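Local coordinates for uncharacterized protein MJ1062 (Methanocaldococcus jannaschii, PDB 3EO4) that is of unknown function but includes a GNAT-type acetyltransferase domain, the part described here, and probably transfers acyl groups, at residues E60-W65 and S80-Q85; P91-L96 and K125-R130; R17-N22 and S54-R59; D23-M28 and L47-H52. All coordinates share one frame; numbering follows the deposited sequence. Where two conformers were deposited one is given.

In the fold
Residues 17-22, from the end of strand 13-18 onward, open contact 3. Residues 23-28 follow at once and open contact 4. The start and the end of helix 49-58 supply the partners: residues 47-52, running into it, close contact 4, and residues 54-59 then close contact 3. Contact 4 is therefore nested inside the loop of contact 3. Contact 1 comes next. It pairs residues 60-65 with residues 80-85 in the hairpin of strands 63-71 and 74-84. A salt bridge from Asp64 to Arg59 ties it to contact 3. Contact 2 opens last, on strand 92-97, which borders strand 74-84. It closes beyond helix 107-121, on strand 126-132, and so joins the five-stranded sheet to the three-stranded one.

Contact 1: residues E60-W65 and S80-Q85; sequences ENRVDW and SVNVSQ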
# COMPACT_ATOMS: atom_id res chain seq x y z
N GLU A 60 1.59 21.90 -6.62
CA GLU A 60 1.89 22.90 -7.65
C GLU A 60 3.25 22.61 -8.24
O GLU A 60 4.13 22.09 -7.55
CB GLU A 60 1.92 24.30 -7.04
CG GLU A 60 0.62 25.04 -7.18
CD GLU A 60 0.06 25.48 -5.84
OE1 GLU A 60 0.71 25.17 -4.80
OE2 GLU A 60 -1.03 26.11 -5.82
N ASN A 61 3.41 22.97 -9.52
CA ASN A 61 4.70 22.86 -10.23
C ASN A 61 5.29 21.46 -10.16
O ASN A 61 6.51 21.29 -10.09
CB ASN A 61 5.70 23.90 -9.68
CG ASN A 61 5.22 25.32 -9.89
OD1 ASN A 61 5.04 25.76 -11.02
ND2 ASN A 61 4.98 26.02 -8.80
N ARG A 62 4.42 20.46 -10.16
CA ARG A 62 4.86 19.08 -10.14
C ARG A 62 3.93 18.21 -10.96
O ARG A 62 2.80 18.61 -11.26
CB ARG A 62 4.95 18.54 -8.72
CG ARG A 62 3.65 18.52 -7.92
CD ARG A 62 3.90 17.95 -6.51
NE ARG A 62 4.23 16.52 -6.47
CZ ARG A 62 5.18 15.99 -5.68
NH1 ARG A 62 5.92 16.77 -4.90
NH2 ARG A 62 5.40 14.68 -5.68
N VAL A 63 4.43 17.05 -11.35
CA VAL A 63 3.66 16.03 -12.01
C VAL A 63 3.98 14.74 -11.26
O VAL A 63 5.15 14.51 -10.90
CB VAL A 63 4.05 15.91 -13.49
CG1 VAL A 63 3.46 14.62 -14.12
CG2 VAL A 63 3.64 17.16 -14.27
N ASP A 64 2.96 13.92 -11.00
CA ASP A 64 3.16 12.60 -10.41
C ASP A 64 2.62 11.52 -11.32
O ASP A 64 1.54 11.67 -11.91
CB ASP A 64 2.44 12.51 -9.06
CG ASP A 64 3.01 13.44 -8.03
OD1 ASP A 64 3.83 12.98 -7.21
OD2 ASP A 64 2.64 14.64 -8.06
N TRP A 65 3.37 10.45 -11.46
CA TRP A 65 2.93 9.31 -12.27
C TRP A 65 2.86 8.06 -11.39
O TRP A 65 3.56 7.95 -10.38
CB TRP A 65 3.91 9.01 -13.42
CG TRP A 65 4.08 10.01 -14.52
CD1 TRP A 65 3.46 10.00 -15.75
CD2 TRP A 65 5.02 11.11 -14.56
NE1 TRP A 65 3.92 11.04 -16.53
CE2 TRP A 65 4.88 11.73 -15.83
CE3 TRP A 65 5.94 11.65 -13.65
CZ2 TRP A 65 5.62 12.87 -16.21
CZ3 TRP A 65 6.69 12.78 -14.03
CH2 TRP A 65 6.52 13.38 -15.30
N SER A 80 5.62 4.81 -7.84
CA SER A 80 5.32 6.13 -8.31
C SER A 80 6.59 6.90 -8.62
O SER A 80 7.60 6.76 -7.91
CB SER A 80 4.52 6.88 -7.26
OG SER A 80 4.16 8.16 -7.78
N VAL A 81 6.53 7.73 -9.66
CA VAL A 81 7.65 8.60 -10.04
C VAL A 81 7.08 10.00 -10.26
O VAL A 81 5.92 10.14 -10.68
CB VAL A 81 8.43 8.05 -11.28
CG1 VAL A 81 7.59 8.11 -12.55
CG2 VAL A 81 9.81 8.75 -11.45
N ASN A 82 7.86 11.02 -9.91
CA ASN A 82 7.38 12.40 -9.87
C ASN A 82 8.50 13.41 -10.16
O ASN A 82 9.68 13.07 -9.97
CB ASN A 82 6.72 12.73 -8.51
CG ASN A 82 7.70 12.69 -7.34
OD1 ASN A 82 8.73 13.37 -7.35
ND2 ASN A 82 7.37 11.92 -6.32
N VAL A 83 8.12 14.60 -10.65
CA VAL A 83 9.03 15.76 -10.81
C VAL A 83 8.35 16.95 -10.19
O VAL A 83 7.17 17.17 -10.39
CB VAL A 83 9.34 16.13 -12.28
CG1 VAL A 83 9.95 14.95 -12.98
CG2 VAL A 83 8.09 16.48 -13.03
N SER A 84 9.12 17.73 -9.45
CA SER A 84 8.58 18.91 -8.81
C SER A 84 9.57 20.05 -9.04
O SER A 84 10.64 19.83 -9.63
CB SER A 84 8.35 18.63 -7.32
OG SER A 84 9.55 18.22 -6.69
N GLN A 85 9.21 21.26 -8.62
CA GLN A 85 10.01 22.46 -8.88
C GLN A 85 10.16 22.73 -10.38
O GLN A 85 11.23 23.13 -10.83
CB GLN A 85 11.37 22.38 -8.14
CG GLN A 85 11.21 22.11 -6.65
CD GLN A 85 12.51 21.85 -5.92
OE1 GLN A 85 12.66 20.83 -5.24
NE2 GLN A 85 13.46 22.79 -6.00
O HOH W 1 6.82 21.88 -6.94
O HOH W 2 4.54 10.40 -6.31
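Trp65 O accepts two hydrogen bonds from the partner strand. Ser80 OG donates the shorter, 2.7 Å from Trp65 O. Val81 N donates the other, and the two donors lie on opposite faces of the carbonyl plane. Trp65 N returns a bond to Val81 O at 2.7 Å. Val63 and Val83 form the next hydrogen-bonded pair of this antiparallel hairpin, with Val63 N 2.9 Å from Val83 O. Between the two pairs, Asp64 and Asn82 are a non-hydrogen-bonded pair.

Their side chains lie side by side, with Asp64 OD1 3.2 Å from Asn82 CB. Arg62 grips the Asp64 carboxylate side-on. Arg62 NE meets Asp64 OD2 at 2.9 Å. Arg62 NH2 meets Asp64 OD1 at 2.8 Å. Both oxygens lie in the guanidinium plane and use syn lone pairs. Arg59 makes a second salt bridge to Asp64 OD2. A water links Asp64 OD1, Ser80 OG and Asn82 ND2, and ND2 also bonds a MES molecule, probably from the crystallisation liquor.

Trp65, Val63, Val81 and Val83 occupy the other face of the sheet, under helix 107-121. Val63 CG1 lies over one face of the indole, offset toward its rim. Val83 CG1 meets the rim at Trp65 CZ3, 4.1 Å away. Trp65 CG stands anti to the carbonyl carbon (chi1 -66°), and the CE3 edge of the ring comes near Val81 O.

One face of the hairpin is thus charged and hydrated, the other apolar. Two arginines around one buried carboxylate would probably keep Asp64 ionised.

Contact 2: residues P91-L96 and K125-R130; sequences PEIGIL and KKAHAR
Pro91 starts the contact with its ring carbon CD 3.2 Å from Lys126 O. Pro91 O then accepts a hydrogen bond from His128 N at 2.8 Å. Ala127 CA makes a CA-H...O contact with the same oxygen.

Glu92 comes next and lies against the His128 imidazole. Its CA sits over the centre of one ring face, and Glu92 CB is 3.4 Å from His128 NE2. With CG between the backbone N and the carbonyl carbon (chi1 69°), the His128 side chain turns to the Glu92 backbone. Asn90 holds the ring through ND1. The Glu92 chain is extended, and its OE2 comes within 3.3 Å of Arg130 CD. Glu92 OE1 and Arg130 NE remain 4.6 Å apart, too far for a salt bridge, and Arg130 pairs instead with Glu157. One water joins Glu92 OE1, His128 NE2 and Arg130 NH1.

Glu92 and His128 form a single bridge between strands running at 47° to each other. The strands diverge beyond it. Such a splay between the fourth and fifth core strands is the hallmark of the GNAT fold. In relatives the pantetheine arm of acetyl-CoA lies in this opening; the same use here is only inferred. Helix 107-121 makes the connection.

Ile93 N donates to His128 O at 2.7 Å. Ile93 CG1 packs on Ala127 CB at 4.2 Å, while Val115 and Leu119 of helix 107-121 also touch the side chain.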
# COMPACT_ATOMS: atom_id res chain seq x y z
N PRO A 91 14.46 20.92 -12.08
CA PRO A 91 13.43 20.24 -11.32
C PRO A 91 13.97 19.03 -10.55
O PRO A 91 15.00 18.42 -10.93
CB PRO A 91 12.43 19.80 -12.40
CG PRO A 91 13.21 19.76 -13.64
CD PRO A 91 14.21 20.87 -13.53
N GLU A 92 13.24 18.70 -9.49
CA GLU A 92 13.57 17.60 -8.60
C GLU A 92 12.77 16.34 -8.96
O GLU A 92 11.54 16.40 -9.14
CB GLU A 92 13.30 18.01 -7.17
CG GLU A 92 13.62 16.92 -6.17
CD GLU A 92 13.37 17.38 -4.74
OE1 GLU A 92 13.46 18.58 -4.47
OE2 GLU A 92 13.11 16.53 -3.87
N ILE A 93 13.46 15.21 -9.05
CA ILE A 93 12.83 13.91 -9.38
C ILE A 93 12.72 13.07 -8.12
O ILE A 93 13.71 12.90 -7.41
CB ILE A 93 13.67 13.08 -10.41
CG1 ILE A 93 14.17 13.93 -11.57
CG2 ILE A 93 12.94 11.79 -10.87
CD1 ILE A 93 13.12 14.46 -12.37
N GLY A 94 11.53 12.50 -7.89
CA GLY A 94 11.31 11.53 -6.81
C GLY A 94 10.85 10.19 -7.37
O GLY A 94 10.15 10.13 -8.40
N ILE A 95 11.23 9.10 -6.70
CA ILE A 95 10.85 7.77 -7.18
C ILE A 95 10.62 6.86 -5.97
O ILE A 95 11.31 6.97 -4.96
CB ILE A 95 11.94 7.16 -8.17
CG1 ILE A 95 11.65 5.71 -8.57
CG2 ILE A 95 13.35 7.19 -7.55
CD1 ILE A 95 10.98 5.58 -9.92
N LEU A 96 9.67 5.94 -6.11
CA LEU A 96 9.34 4.99 -5.07
C LEU A 96 8.81 3.75 -5.77
O LEU A 96 7.91 3.87 -6.57
CB LEU A 96 8.25 5.62 -4.21
CG LEU A 96 7.44 4.94 -3.11
CD1 LEU A 96 6.50 6.03 -2.55
CD2 LEU A 96 6.61 3.78 -3.59
N LYS A 125 17.19 21.49 -19.16
CA LYS A 125 18.58 21.14 -19.43
C LYS A 125 19.24 20.45 -18.22
O LYS A 125 20.29 19.82 -18.37
CB LYS A 125 19.38 22.39 -19.88
CG LYS A 125 18.85 23.13 -21.17
CD LYS A 125 19.09 22.34 -22.48
CE LYS A 125 19.01 23.20 -23.77
NZ LYS A 125 17.61 23.55 -24.27
N LYS A 126 18.62 20.56 -17.03
CA LYS A 126 19.09 19.90 -15.80
C LYS A 126 17.94 19.34 -14.98
O LYS A 126 16.78 19.76 -15.14
CB LYS A 126 19.85 20.86 -14.87
CG LYS A 126 20.47 22.03 -15.53
CD LYS A 126 20.63 23.17 -14.54
CE LYS A 126 21.89 23.95 -14.84
NZ LYS A 126 23.10 23.03 -14.86
N ALA A 127 18.29 18.42 -14.06
CA ALA A 127 17.37 17.82 -13.11
C ALA A 127 18.18 17.30 -11.94
O ALA A 127 19.38 17.05 -12.07
CB ALA A 127 16.53 16.67 -13.75
N HIS A 128 17.52 17.14 -10.79
CA HIS A 128 18.21 16.64 -9.61
C HIS A 128 17.35 15.70 -8.78
O HIS A 128 16.16 15.57 -9.02
CB HIS A 128 18.78 17.79 -8.75
CG HIS A 128 17.74 18.62 -8.05
ND1 HIS A 128 17.19 19.75 -8.62
CD2 HIS A 128 17.18 18.51 -6.82
CE1 HIS A 128 16.33 20.29 -7.78
NE2 HIS A 128 16.31 19.56 -6.68
N ALA A 129 17.98 15.04 -7.82
CA ALA A 129 17.30 14.15 -6.87
C ALA A 129 17.87 14.47 -5.48
O ALA A 129 19.03 14.82 -5.38
CB ALA A 129 17.55 12.69 -7.23
N ARG A 130 17.04 14.40 -4.44
CA ARG A 130 17.51 14.56 -3.05
C ARG A 130 17.50 13.17 -2.45
O ARG A 130 16.47 12.48 -2.51
CB ARG A 130 16.60 15.50 -2.22
CG ARG A 130 16.33 16.86 -2.86
CD ARG A 130 15.44 17.77 -1.96
NE ARG A 130 16.19 18.19 -0.79
CZ ARG A 130 16.58 19.43 -0.53
NH1 ARG A 130 16.27 20.44 -1.34
NH2 ARG A 130 17.28 19.64 0.59
O HOH W 3 15.39 20.99 -4.42

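Contact 3: residues R17-N22 and S54-R59; sequences RQITDN and SWWMSR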
# COMPACT_ATOMS: atom_id res chain seq x y z
N ARG A 17 1.91 6.52 -16.19
CA ARG A 17 0.70 7.28 -16.52
C ARG A 17 0.40 8.22 -15.35
O ARG A 17 0.74 7.90 -14.18
CB ARG A 17 -0.49 6.36 -16.80
CG ARG A 17 -0.94 5.49 -15.61
CD ARG A 17 -2.48 5.42 -15.44
NE ARG A 17 -2.86 4.62 -14.26
CZ ARG A 17 -3.10 5.10 -13.02
NH1 ARG A 17 -3.01 6.40 -12.76
NH2 ARG A 17 -3.43 4.26 -12.04
N GLN A 18 -0.21 9.37 -15.63
CA GLN A 18 -0.46 10.31 -14.53
C GLN A 18 -1.35 9.69 -13.47
O GLN A 18 -2.20 8.82 -13.74
CB GLN A 18 -0.96 11.71 -14.97
CG GLN A 18 -1.89 11.72 -16.15
CD GLN A 18 -2.58 13.09 -16.40
OE1 GLN A 18 -3.51 13.18 -17.22
NE2 GLN A 18 -2.15 14.13 -15.69
N ILE A 19 -1.10 10.13 -12.24
CA ILE A 19 -1.84 9.72 -11.07
C ILE A 19 -3.23 10.29 -11.12
O ILE A 19 -3.49 11.26 -11.81
CB ILE A 19 -1.12 10.25 -9.79
CG1 ILE A 19 -1.59 9.50 -8.55
CG2 ILE A 19 -1.29 11.78 -9.67
CD1 ILE A 19 -0.59 9.55 -7.39
N THR A 20 -4.09 9.71 -10.31
CA THR A 20 -5.52 9.99 -10.24
C THR A 20 -5.93 9.93 -8.78
O THR A 20 -5.25 9.24 -7.99
CB THR A 20 -6.22 8.87 -11.05
OG1 THR A 20 -6.49 9.35 -12.36
CG2 THR A 20 -7.47 8.42 -10.44
N ASP A 21 -7.04 10.57 -8.42
CA ASP A 21 -7.63 10.53 -7.07
C ASP A 21 -7.71 9.12 -6.53
O ASP A 21 -7.54 8.87 -5.34
CB ASP A 21 -9.06 11.07 -7.09
CG ASP A 21 -9.12 12.57 -6.93
OD1 ASP A 21 -8.05 13.20 -6.96
OD2 ASP A 21 -10.24 13.12 -6.78
N ASN A 22 -8.05 8.21 -7.43
CA ASN A 22 -8.25 6.80 -7.09
C ASN A 22 -6.98 6.07 -6.63
O ASN A 22 -7.07 5.03 -5.97
CB ASN A 22 -8.89 6.05 -8.27
CG ASN A 22 -10.26 6.62 -8.65
OD1 ASN A 22 -11.17 6.71 -7.81
ND2 ASN A 22 -10.40 7.03 -9.91
N SER A 54 -4.11 16.71 2.10
CA SER A 54 -3.73 18.12 2.05
C SER A 54 -2.53 18.31 1.10
O SER A 54 -2.49 19.30 0.37
CB SER A 54 -3.47 18.64 3.45
OG SER A 54 -2.67 19.79 3.43
N TRP A 55 -1.58 17.36 1.07
CA TRP A 55 -0.53 17.36 0.04
C TRP A 55 -1.16 17.37 -1.36
O TRP A 55 -0.82 18.19 -2.20
CB TRP A 55 0.42 16.15 0.20
CG TRP A 55 1.26 15.90 -1.02
CD1 TRP A 55 2.40 16.54 -1.37
CD2 TRP A 55 1.01 14.92 -2.08
NE1 TRP A 55 2.88 16.05 -2.58
CE2 TRP A 55 2.05 15.06 -3.03
CE3 TRP A 55 0.01 13.97 -2.31
CZ2 TRP A 55 2.12 14.28 -4.19
CZ3 TRP A 55 0.07 13.18 -3.47
CH2 TRP A 55 1.12 13.35 -4.40
N TRP A 56 -2.11 16.47 -1.58
CA TRP A 56 -2.73 16.27 -2.88
C TRP A 56 -3.47 17.51 -3.39
O TRP A 56 -3.36 17.86 -4.57
CB TRP A 56 -3.66 15.06 -2.81
CG TRP A 56 -4.61 14.94 -3.94
CD1 TRP A 56 -5.93 15.25 -3.94
CD2 TRP A 56 -4.31 14.46 -5.25
NE1 TRP A 56 -6.48 14.99 -5.16
CE2 TRP A 56 -5.51 14.51 -5.99
CE3 TRP A 56 -3.15 13.99 -5.88
CZ2 TRP A 56 -5.58 14.11 -7.34
CZ3 TRP A 56 -3.22 13.59 -7.22
CH2 TRP A 56 -4.42 13.65 -7.92
N MSE A 57 -4.22 18.16 -2.50
CA MSE A 57 -4.90 19.41 -2.83
C MSE A 57 -3.93 20.59 -2.91
O MSE A 57 -4.30 21.65 -3.39
CB MSE A 57 -6.03 19.71 -1.83
CG MSE A 57 -7.10 18.60 -1.73
SE MSE A 57 -8.06 18.30 -3.45
CE MSE A 57 -9.25 19.88 -3.35
N SER A 58 -2.70 20.41 -2.42
CA SER A 58 -1.71 21.49 -2.39
C SER A 58 -0.77 21.50 -3.60
O SER A 58 -0.04 22.48 -3.79
CB SER A 58 -0.85 21.39 -1.14
OG SER A 58 -1.29 22.29 -0.13
N ARG A 59 -0.78 20.42 -4.40
CA ARG A 59 0.24 20.24 -5.42
C ARG A 59 0.35 21.45 -6.39
O ARG A 59 -0.65 21.96 -6.87
CB ARG A 59 0.01 18.93 -6.19
CG ARG A 59 -0.01 17.69 -5.31
CD ARG A 59 -0.63 16.50 -6.02
NE ARG A 59 0.17 16.06 -7.14
CZ ARG A 59 -0.17 16.18 -8.42
NH1 ARG A 59 0.65 15.75 -9.37
NH2 ARG A 59 -1.35 16.70 -8.76
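The turn that carries the chain from strand 13-18 into helix 24-31 meets the C-terminal part of helix 49-58 here, through Ile19, Asp21 and Trp56. Trp56 has the largest share of the contact. With CG anti to the backbone N (chi1 165°), the side chain leaves the helix toward the turn. Ile19 CG2 comes to the rim of the ring in its plane, 3.6 Å from Trp56 CZ3. The two side chains slide past each other in opposite directions. The Thr20 backbone approaches next to this, with Thr20 C 4.1 Å from Trp56 CH2.

Asp21 was deposited in two conformers. In the one given, its side chain crosses Trp56 roughly at a right angle, and the carboxylate stands beside the NE1 and CZ2 side of the indole. How close it really comes to the ring is doubtful.

In GNAT topology this is the junction of the first core strand with the helical region that precedes the second. Trp56 also packs on Leu24 and Tyr53, within that helical region. An alanine in place of Trp56 would remove the indole, and would probably leave Ile19 CG2 without the ring edge it meets and open a gap between turn and helix.

Arg59 adds a looser contact, with Arg59 NH1 4.4 Å from Ile19 CG2. That nitrogen is salt-bridged to Asp64 of strand 63-71. Arg17, at the end of strand 13-18, pairs with Asp23 just beyond the turn.

Contact 4: residues D23-M28 and L47-H52; sequences DLELLM and LKWEEH
Met28, His52 and Trp49 bury the most surface here. Met28, deposited as selenomethionine, lies against both rings. Its CB sits over one face of the His52 imidazole, 3.7 Å from the centroid and 16° off the ring normal, a CH-pi contact. Its CG is anti to the backbone N (chi1 -176°) and meets Leu47 CB at 3.9 Å. The chain bends at its end, and Met28 CE comes to the edge of the indole, 3.6 Å from Trp49 CE3. Met28 SE also lies at that edge, in a Met-aromatic contact.

His52 uses NE2 to donate to Leu24 O at 2.8 Å. The bond is bent, with an N-H...O angle of 131°, and the oxygen lies out of the ring plane. Met28 N reaches the same oxygen from the opposite face, as part of the helix. Leu27 CD2 meets the imidazole in its plane, 3.9 Å from His52 CE1. A leucine in place of His52 would probably leave Leu24 O without its imidazole donor and cost Met28 CB its flat ring face.

Trp49 crosses Leu24 at about a right angle, with Trp49 CH2 3.9 Å from Leu24 CB. Arg76 of the second subunit makes a cation-pi contact with the indole. Glu25, whose CG touches the same ring, is salt-bridged to Lys77 of the second subunit.

Helices 24-31 and 49-58 are thus packed together next to the subunit interface. Helices inserted between the first and second core strands are typical of the GNAT fold.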
# COMPACT_ATOMS: atom_id res chain seq x y z
N ASP A 23 -5.82 6.62 -6.96
CA ASP A 23 -4.52 6.01 -6.65
C ASP A 23 -4.01 6.45 -5.28
O ASP A 23 -2.99 5.96 -4.82
CB ASP A 23 -3.47 6.41 -7.70
CG ASP A 23 -3.81 5.91 -9.12
OD1 ASP A 23 -3.74 6.71 -10.09
OD2 ASP A 23 -4.17 4.74 -9.27
N LEU A 24 -4.75 7.35 -4.64
CA LEU A 24 -4.24 8.08 -3.47
C LEU A 24 -3.98 7.18 -2.28
O LEU A 24 -2.97 7.35 -1.58
CB LEU A 24 -5.17 9.22 -3.09
CG LEU A 24 -5.06 10.54 -3.87
CD1 LEU A 24 -6.09 11.54 -3.35
CD2 LEU A 24 -3.67 11.15 -3.78
N GLU A 25 -4.89 6.23 -2.06
CA GLU A 25 -4.80 5.29 -0.94
C GLU A 25 -3.66 4.32 -1.14
O GLU A 25 -3.01 3.95 -0.19
CB GLU A 25 -6.11 4.52 -0.69
CG GLU A 25 -7.39 5.40 -0.49
CD GLU A 25 -8.15 5.61 -1.81
OE1 GLU A 25 -7.53 6.02 -2.82
OE2 GLU A 25 -9.37 5.34 -1.86
N LEU A 26 -3.44 3.89 -2.38
CA LEU A 26 -2.34 2.98 -2.69
C LEU A 26 -1.00 3.70 -2.50
O LEU A 26 -0.10 3.16 -1.86
CB LEU A 26 -2.46 2.45 -4.11
CG LEU A 26 -1.27 1.69 -4.68
CD1 LEU A 26 -0.95 0.49 -3.81
CD2 LEU A 26 -1.65 1.20 -6.11
N LEU A 27 -0.90 4.91 -3.05
CA LEU A 27 0.27 5.75 -2.81
C LEU A 27 0.50 5.97 -1.32
O LEU A 27 1.62 5.81 -0.83
CB LEU A 27 0.18 7.07 -3.57
CG LEU A 27 1.44 7.96 -3.42
CD1 LEU A 27 2.72 7.38 -4.11
CD2 LEU A 27 1.20 9.44 -3.86
N MSE A 28 -0.54 6.32 -0.57
CA MSE A 28 -0.32 6.46 0.89
C MSE A 28 0.15 5.14 1.52
O MSE A 28 0.97 5.15 2.42
CB MSE A 28 -1.57 6.96 1.61
CG MSE A 28 -1.33 7.21 3.08
SE MSE A 28 -2.93 7.94 3.95
CE MSE A 28 -4.19 6.58 3.38
N LEU A 47 1.72 7.70 7.46
CA LEU A 47 1.03 8.96 7.14
C LEU A 47 -0.39 9.00 7.67
O LEU A 47 -0.98 7.96 7.94
CB LEU A 47 0.98 9.12 5.63
CG LEU A 47 2.06 9.90 4.87
CD1 LEU A 47 3.43 9.93 5.55
CD2 LEU A 47 2.13 9.42 3.44
N LYS A 48 -0.95 10.19 7.83
CA LYS A 48 -2.38 10.31 8.11
C LYS A 48 -3.06 10.79 6.83
O LYS A 48 -2.49 11.59 6.09
CB LYS A 48 -2.62 11.27 9.28
CG LYS A 48 -1.80 10.90 10.50
CD LYS A 48 -2.13 11.75 11.72
CE LYS A 48 -1.02 11.61 12.73
NZ LYS A 48 -1.33 12.37 13.97
N TRP A 49 -4.26 10.30 6.56
CA TRP A 49 -5.02 10.73 5.39
C TRP A 49 -5.07 12.27 5.27
O TRP A 49 -4.78 12.82 4.21
CB TRP A 49 -6.42 10.13 5.39
CG TRP A 49 -7.27 10.59 4.23
CD1 TRP A 49 -8.32 11.46 4.27
CD2 TRP A 49 -7.13 10.18 2.85
NE1 TRP A 49 -8.84 11.64 3.00
CE2 TRP A 49 -8.12 10.87 2.12
CE3 TRP A 49 -6.25 9.32 2.17
CZ2 TRP A 49 -8.28 10.70 0.73
CZ3 TRP A 49 -6.40 9.16 0.78
CH2 TRP A 49 -7.41 9.85 0.09
N GLU A 50 -5.41 12.96 6.36
CA GLU A 50 -5.52 14.43 6.29
C GLU A 50 -4.23 15.08 5.76
O GLU A 50 -4.30 15.94 4.90
CB GLU A 50 -5.98 15.03 7.63
CG GLU A 50 -4.90 15.07 8.68
CD GLU A 50 -5.33 14.48 10.00
OE1 GLU A 50 -5.70 15.28 10.90
OE2 GLU A 50 -5.30 13.21 10.12
N GLU A 51 -3.06 14.60 6.21
CA GLU A 51 -1.77 15.08 5.71
C GLU A 51 -1.56 14.71 4.24
O GLU A 51 -1.12 15.52 3.43
CB GLU A 51 -0.62 14.45 6.49
CG GLU A 51 -0.65 14.65 8.00
CD GLU A 51 0.34 13.73 8.74
OE1 GLU A 51 0.78 12.69 8.16
OE2 GLU A 51 0.64 14.05 9.92
N HIS A 52 -1.84 13.46 3.92
CA HIS A 52 -1.71 12.99 2.57
C HIS A 52 -2.62 13.75 1.59
O HIS A 52 -2.22 14.09 0.48
CB HIS A 52 -2.03 11.50 2.54
CG HIS A 52 -1.79 10.86 1.22
ND1 HIS A 52 -0.56 10.85 0.60
CD2 HIS A 52 -2.62 10.17 0.40
CE1 HIS A 52 -0.64 10.20 -0.54
NE2 HIS A 52 -1.89 9.78 -0.69